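Local coordinates for SusD-like carbohydrate binding protein BF1063 (Bacteroides fragilis NCTC 9343, PDB 3I4G) that probably binds carbohydrate at the bacterial outer membrane in the manner of SusD, a cell-surface glycan-binding protein, at residues 288-293 with 443-448; 234-239 with 316-321. All blocks are in the same frame, centred on the assembly; numbering follows the deposited sequence.

Interaction 1 of 2, residues 288-293 with 443-448; sequences YESYEF and ERRIEL
Over one face of the Tyr-291 ring lies the CD1 methyl of Ile-446, a CH-pi contact in which the methyl carbon stands 4.0 Å from the ring centroid. It sits 18° off the normal, displaced toward the rim, so that it comes down near CG and CD1 of the ring. Leu-319 of helix 317-322 packs on the opposite face, while the carbonyl oxygen of Tyr-288 and a water lie in the ring plane at its edge. The Arg-445 guanidinium is the second flat group, and CB of Ser-290 is set over one of its faces. Ile-446 reaches the tyrosine with both branches: CG2, anti to the backbone N, comes within 3.7 Å of Tyr-291 CE1, and CD1 also continues to the serine, 3.5 Å from Ser-290 OG.

The contact joins the loop that follows helix 285-288 to the last turn of helix 433-447 in the SusD fold, where helices predominate over strands, and no direct hydrogen bond crosses it. Polar links run through water instead. The edge water is hydrogen-bonded to Tyr-291 OH at 2.7 Å and donates to the backbone oxygen of Ile-446, a carbonyl at the end of the helix.

A second water donates to Glu-443 OE1 at 2.8 Å and, weakly, to Glu-292 OE2. Two like charges thus face one another across a water, and Arg-418 forms salt bridges with both glutamates, which would be expected to ease their repulsion. The side chain of Arg-445 is extended from CG to NE and runs past Ser-290, its CD 3.8 Å from Ser-290 OG. Its polar end is held by Asn-62 and by a salt bridge from NH2 to Asp-286.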
loop_
_atom_site.group_PDB
_atom_site.type_symbol
_atom_site.label_atom_id
_atom_site.label_comp_id
_atom_site.label_asym_id
_atom_site.label_seq_id
_atom_site.Cartn_x
_atom_site.Cartn_y
_atom_site.Cartn_z
ATOM N N TYR A 288 -14.792 6.929 -3.065
ATOM C CA TYR A 288 -16.097 7.000 -2.437
ATOM C C TYR A 288 -17.212 6.372 -3.284
ATOM O O TYR A 288 -18.063 5.643 -2.759
ATOM C CB TYR A 288 -16.465 8.456 -2.073
ATOM C CG TYR A 288 -17.920 8.586 -1.739
ATOM C CD1 TYR A 288 -18.398 8.086 -0.524
ATOM C CD2 TYR A 288 -18.837 9.143 -2.620
ATOM C CE1 TYR A 288 -19.741 8.150 -0.220
ATOM C CE2 TYR A 288 -20.207 9.182 -2.286
ATOM C CZ TYR A 288 -20.608 8.658 -1.087
ATOM O OH TYR A 288 -21.962 8.688 -0.700
ATOM N N GLU A 289 -17.211 6.638 -4.575
ATOM C CA GLU A 289 -18.229 6.164 -5.498
ATOM C C GLU A 289 -18.113 4.689 -5.874
ATOM O O GLU A 289 -19.035 4.134 -6.458
ATOM C CB GLU A 289 -18.156 6.992 -6.784
ATOM C CG GLU A 289 -18.514 8.446 -6.581
ATOM C CD GLU A 289 -18.049 9.358 -7.683
ATOM O OE1 GLU A 289 -17.596 8.867 -8.748
ATOM O OE2 GLU A 289 -18.102 10.580 -7.475
ATOM N N SER A 290 -16.999 4.061 -5.526
ATOM C CA SER A 290 -16.746 2.697 -5.960
ATOM C C SER A 290 -17.485 1.641 -5.120
ATOM O O SER A 290 -17.841 0.575 -5.635
ATOM C CB SER A 290 -15.216 2.448 -5.977
ATOM O OG SER A 290 -14.964 1.219 -6.654
ATOM N N TYR A 291 -17.713 1.913 -3.851
ATOM C CA TYR A 291 -18.323 0.962 -2.950
ATOM C C TYR A 291 -19.750 0.622 -3.399
ATOM O O TYR A 291 -20.516 1.500 -3.779
ATOM C CB TYR A 291 -18.362 1.513 -1.527
ATOM C CG TYR A 291 -17.024 1.741 -0.911
ATOM C CD1 TYR A 291 -16.377 0.758 -0.207
ATOM C CD2 TYR A 291 -16.404 2.964 -1.015
ATOM C CE1 TYR A 291 -15.115 0.959 0.344
ATOM C CE2 TYR A 291 -15.165 3.175 -0.469
ATOM C CZ TYR A 291 -14.523 2.187 0.208
ATOM O OH TYR A 291 -13.270 2.393 0.777
ATOM N N GLU A 292 -20.119 -0.644 -3.392
ATOM C CA GLU A 292 -21.489 -1.002 -3.707
ATOM C C GLU A 292 -22.492 -0.530 -2.662
ATOM O O GLU A 292 -22.140 -0.161 -1.556
ATOM C CB GLU A 292 -21.586 -2.519 -3.827
ATOM C CG GLU A 292 -20.813 -3.077 -5.004
ATOM C CD GLU A 292 -20.453 -4.556 -4.880
ATOM O OE1 GLU A 292 -20.918 -5.260 -3.966
ATOM O OE2 GLU A 292 -19.730 -5.044 -5.785
ATOM N N PHE A 293 -23.786 -0.554 -3.030
ATOM C CA PHE A 293 -24.825 -0.479 -2.046
ATOM C C PHE A 293 -24.778 -1.805 -1.276
ATOM O O PHE A 293 -24.189 -2.800 -1.712
ATOM C CB PHE A 293 -26.202 -0.289 -2.698
ATOM C CG PHE A 293 -26.417 1.085 -3.276
ATOM C CD1 PHE A 293 -26.530 2.187 -2.436
ATOM C CD2 PHE A 293 -26.579 1.276 -4.629
ATOM C CE1 PHE A 293 -26.763 3.447 -2.974
ATOM C CE2 PHE A 293 -26.790 2.541 -5.153
ATOM C CZ PHE A 293 -26.882 3.609 -4.330
ATOM N N GLU A 443 -13.192 -5.739 -6.540
ATOM C CA GLU A 443 -13.202 -6.186 -5.171
ATOM C C GLU A 443 -11.863 -5.887 -4.525
ATOM O O GLU A 443 -11.808 -5.498 -3.369
ATOM C CB GLU A 443 -13.538 -7.679 -5.090
ATOM C CG GLU A 443 -13.759 -8.146 -3.680
ATOM C CD GLU A 443 -15.027 -7.538 -3.067
ATOM O OE1 GLU A 443 -16.026 -7.245 -3.794
ATOM O OE2 GLU A 443 -15.060 -7.376 -1.838
ATOM N N ARG A 444 -10.775 -6.101 -5.252
ATOM C CA ARG A 444 -9.487 -5.810 -4.764
ATOM C C ARG A 444 -9.362 -4.315 -4.423
ATOM O O ARG A 444 -8.795 -3.926 -3.399
ATOM C CB ARG A 444 -8.449 -6.238 -5.810
ATOM C CG ARG A 444 -7.063 -6.072 -5.409
ATOM C CD ARG A 444 -6.146 -6.549 -6.576
ATOM N NE ARG A 444 -4.778 -6.329 -6.212
ATOM C CZ ARG A 444 -3.953 -7.217 -5.700
ATOM N NH1 ARG A 444 -4.310 -8.491 -5.500
ATOM N NH2 ARG A 444 -2.755 -6.802 -5.391
ATOM N N ARG A 445 -9.877 -3.442 -5.278
ATOM C CA ARG A 445 -9.869 -1.995 -5.026
ATOM C C ARG A 445 -10.554 -1.673 -3.708
ATOM O O ARG A 445 -10.026 -0.936 -2.869
ATOM C CB ARG A 445 -10.576 -1.246 -6.157
ATOM C CG ARG A 445 -10.500 0.228 -5.987
ATOM C CD ARG A 445 -11.226 1.034 -7.018
ATOM N NE ARG A 445 -10.877 2.474 -6.845
ATOM C CZ ARG A 445 -11.368 3.472 -7.559
ATOM N NH1 ARG A 445 -12.265 3.265 -8.498
ATOM N NH2 ARG A 445 -10.968 4.701 -7.298
ATOM N N ILE A 446 -11.730 -2.238 -3.504
ATOM C CA ILE A 446 -12.470 -1.964 -2.287
ATOM C C ILE A 446 -11.807 -2.553 -1.057
ATOM O O ILE A 446 -11.566 -1.881 -0.052
ATOM C CB ILE A 446 -13.918 -2.514 -2.407
ATOM C CG1 ILE A 446 -14.691 -1.825 -3.530
ATOM C CG2 ILE A 446 -14.669 -2.396 -1.070
ATOM C CD1 ILE A 446 -14.682 -0.313 -3.498
ATOM N N GLU A 447 -11.420 -3.818 -1.150
ATOM C CA GLU A 447 -10.839 -4.493 0.013
ATOM C C GLU A 447 -9.562 -3.846 0.499
ATOM O O GLU A 447 -9.363 -3.704 1.710
ATOM C CB GLU A 447 -10.601 -5.960 -0.322
ATOM C CG GLU A 447 -9.942 -6.741 0.774
ATOM C CD GLU A 447 -10.749 -6.893 2.046
ATOM O OE1 GLU A 447 -11.975 -6.683 2.009
ATOM O OE2 GLU A 447 -10.147 -7.222 3.083
ATOM N N LEU A 448 -8.710 -3.415 -0.428
ATOM C CA LEU A 448 -7.395 -2.892 -0.084
ATOM C C LEU A 448 -7.298 -1.389 -0.138
ATOM O O LEU A 448 -6.198 -0.850 -0.038
ATOM C CB LEU A 448 -6.350 -3.491 -1.037
ATOM C CG LEU A 448 -6.260 -5.006 -1.080
ATOM C CD1 LEU A 448 -5.293 -5.440 -2.208
ATOM C CD2 LEU A 448 -5.837 -5.593 0.269
HETATM O O HOH W 1 -12.276 0.090 1.719
HETATM O O HOH W 2 -17.263 -4.725 -4.264
#

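Interaction 2 of 2, residues 234-239 with 316-321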
loop_
_atom_site.group_PDB
_atom_site.type_symbol
_atom_site.label_atom_id
_atom_site.label_comp_id
_atom_site.label_asym_id
_atom_site.label_seq_id
_atom_site.Cartn_x
_atom_site.Cartn_y
_atom_site.Cartn_z
ATOM N N ALA A 234 -12.655 -11.844 11.477
ATOM C CA ALA A 234 -14.050 -11.379 11.492
ATOM C C ALA A 234 -14.166 -9.865 11.378
ATOM O O ALA A 234 -15.047 -9.351 10.693
ATOM C CB ALA A 234 -14.757 -11.862 12.755
ATOM N N ASN A 235 -13.254 -9.161 12.047
ATOM C CA ASN A 235 -13.284 -7.713 12.101
ATOM C C ASN A 235 -12.296 -7.036 11.145
ATOM O O ASN A 235 -11.091 -7.236 11.260
ATOM C CB ASN A 235 -13.061 -7.232 13.543
ATOM C CG ASN A 235 -13.442 -5.777 13.702
ATOM O OD1 ASN A 235 -12.740 -4.869 13.298
ATOM N ND2 ASN A 235 -14.633 -5.549 14.254
ATOM N N TYR A 236 -12.818 -6.240 10.225
ATOM C CA TYR A 236 -12.009 -5.550 9.220
ATOM C C TYR A 236 -11.185 -4.434 9.842
ATOM O O TYR A 236 -9.986 -4.361 9.612
ATOM C CB TYR A 236 -12.922 -4.963 8.147
ATOM C CG TYR A 236 -12.276 -4.288 6.952
ATOM C CD1 TYR A 236 -11.918 -5.008 5.852
ATOM C CD2 TYR A 236 -12.149 -2.905 6.906
ATOM C CE1 TYR A 236 -11.404 -4.399 4.731
ATOM C CE2 TYR A 236 -11.644 -2.259 5.799
ATOM C CZ TYR A 236 -11.264 -3.018 4.709
ATOM O OH TYR A 236 -10.757 -2.382 3.587
ATOM N N GLN A 237 -11.823 -3.563 10.615
ATOM C CA GLN A 237 -11.120 -2.405 11.205
ATOM C C GLN A 237 -9.914 -2.797 12.039
ATOM O O GLN A 237 -8.867 -2.135 12.003
ATOM C CB GLN A 237 -12.064 -1.561 12.060
ATOM C CG GLN A 237 -13.160 -0.871 11.288
ATOM C CD GLN A 237 -13.980 0.000 12.176
ATOM O OE1 GLN A 237 -14.882 -0.496 12.878
ATOM N NE2 GLN A 237 -13.750 1.306 12.118
ATOM N N GLU A 238 -10.062 -3.888 12.782
ATOM C CA GLU A 238 -9.043 -4.340 13.718
ATOM C C GLU A 238 -7.810 -4.895 13.062
ATOM O O GLU A 238 -6.786 -5.031 13.724
ATOM C CB GLU A 238 -9.654 -5.364 14.725
ATOM C CG GLU A 238 -10.506 -4.626 15.768
ATOM C CD GLU A 238 -11.254 -5.532 16.719
ATOM O OE1 GLU A 238 -11.150 -6.752 16.614
ATOM O OE2 GLU A 238 -11.961 -4.980 17.609
ATOM N N LEU A 239 -7.862 -5.164 11.769
ATOM C CA LEU A 239 -6.656 -5.517 11.017
ATOM C C LEU A 239 -5.624 -4.415 11.020
ATOM O O LEU A 239 -4.446 -4.705 10.832
ATOM C CB LEU A 239 -7.010 -5.803 9.560
ATOM C CG LEU A 239 -7.887 -7.018 9.295
ATOM C CD1 LEU A 239 -8.356 -6.989 7.839
ATOM C CD2 LEU A 239 -7.147 -8.315 9.653
ATOM N N ASP A 316 -21.632 -0.530 1.308
ATOM C CA ASP A 316 -20.660 -1.517 1.796
ATOM C C ASP A 316 -20.083 -0.996 3.122
ATOM O O ASP A 316 -19.613 0.138 3.174
ATOM C CB ASP A 316 -19.578 -1.665 0.737
ATOM C CG ASP A 316 -18.631 -2.839 0.973
ATOM O OD1 ASP A 316 -18.137 -3.030 2.097
ATOM O OD2 ASP A 316 -18.325 -3.510 -0.025
ATOM N N PRO A 317 -20.090 -1.821 4.190
ATOM C CA PRO A 317 -19.547 -1.373 5.464
ATOM C C PRO A 317 -18.106 -0.913 5.368
ATOM O O PRO A 317 -17.691 -0.086 6.195
ATOM C CB PRO A 317 -19.679 -2.620 6.374
ATOM C CG PRO A 317 -20.798 -3.365 5.791
ATOM C CD PRO A 317 -20.693 -3.158 4.305
ATOM N N ARG A 318 -17.355 -1.415 4.379
ATOM C CA ARG A 318 -15.944 -0.989 4.257
ATOM C C ARG A 318 -15.791 0.481 3.923
ATOM O O ARG A 318 -14.701 1.024 4.173
ATOM C CB ARG A 318 -15.210 -1.853 3.222
ATOM C CG ARG A 318 -14.995 -3.264 3.734
ATOM C CD ARG A 318 -14.499 -4.198 2.679
ATOM N NE ARG A 318 -15.567 -4.534 1.725
ATOM C CZ ARG A 318 -15.433 -5.378 0.714
ATOM N NH1 ARG A 318 -14.298 -6.024 0.511
ATOM N NH2 ARG A 318 -16.465 -5.583 -0.102
ATOM N N LEU A 319 -16.846 1.138 3.411
ATOM C CA LEU A 319 -16.729 2.574 3.147
ATOM C C LEU A 319 -16.538 3.315 4.458
ATOM O O LEU A 319 -15.513 3.948 4.671
ATOM C CB LEU A 319 -17.966 3.050 2.405
ATOM C CG LEU A 319 -18.005 4.478 1.866
ATOM C CD1 LEU A 319 -19.138 4.576 0.831
ATOM C CD2 LEU A 319 -18.167 5.537 2.975
ATOM N N ASP A 320 -17.491 3.180 5.389
ATOM C CA ASP A 320 -17.333 3.841 6.677
ATOM C C ASP A 320 -16.147 3.288 7.456
ATOM O O ASP A 320 -15.568 4.025 8.260
ATOM C CB ASP A 320 -18.643 3.743 7.513
ATOM C CG ASP A 320 -19.704 4.745 7.098
ATOM O OD1 ASP A 320 -19.319 5.881 6.715
ATOM O OD2 ASP A 320 -20.922 4.405 7.211
ATOM N N TYR A 321 -15.753 2.034 7.255
ATOM C CA TYR A 321 -14.551 1.554 7.959
ATOM C C TYR A 321 -13.266 2.231 7.472
ATOM O O TYR A 321 -12.316 2.355 8.210
ATOM C CB TYR A 321 -14.334 0.053 7.799
ATOM C CG TYR A 321 -15.426 -0.841 8.366
ATOM C CD1 TYR A 321 -16.180 -0.460 9.444
ATOM C CD2 TYR A 321 -15.619 -2.135 7.874
ATOM C CE1 TYR A 321 -17.166 -1.302 9.984
ATOM C CE2 TYR A 321 -16.597 -2.976 8.384
ATOM C CZ TYR A 321 -17.364 -2.550 9.433
ATOM O OH TYR A 321 -18.356 -3.361 9.990
HETATM O O HOH W 3 -11.254 1.991 10.710
#
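Tyr-236 packs against Arg-318 in the first turn and Tyr-321 near the far end of helix 317-322, whose N-cap is Asp-316. Its CB points to this helix, and CG anti to the backbone N (chi1 -176°) lays the ring against both side chains. That CB lies 3.9 Å from Tyr-321 CD2. Further out, Tyr-236 CD2 meets Tyr-321 CD2 at 3.7 Å and also the CB of that tyrosine; the two ring planes are nearly parallel, but slid so far apart that they barely overlap. The middle of the Tyr-236 ring belongs to Arg-318, whose CG sits over its centre, 3.9 Å from the centroid, in a CH-pi contact, while Arg-318 CD touches CE1. At the tip, Tyr-236 OH bonds to the backbone oxygen of Glu-447 and to Lys-364.

A bend at chi3 (-73°) turns the arginine back to its own cap. There NE and NH2 grip Asp-316 side-on, the salt bridge from NH2 to OD2 measuring 2.8 Å. Asp-316 OD1 also accepts the capping bond from Arg-318 N, so three donors of one residue fix the carboxylate.

Beside the tyrosines, the planes of the Gln-237 amide and the Tyr-321 ring are 17° apart, with Gln-237 CD 3.5 Å from Tyr-321 CD1. Gln-237 NE2 donates to a water, which in turn donates to Tyr-321 O at 2.7 Å.

How the interactions relate
Interactions 1 and 2 have centres about 12 Å apart, on the same side of the chain's centre. Their segments alternate along the sequence, in the order 234-239, 288-293, 316-321, 443-448, so that stretches far apart in sequence are interlocked within the SusD family region. Helix 317-322 is packed by both loops and by helix 433-447: Ile-446 CG2 of interaction 1 rests on the guanidinium carbon of Arg-318 from interaction 2, and Glu-292 and Asp-316 are joined by a backbone hydrogen bond. Arg-318 NH1 forms salt bridges with Glu-443 and Glu-447, tying the buried charges of the long helix to the start of the short one.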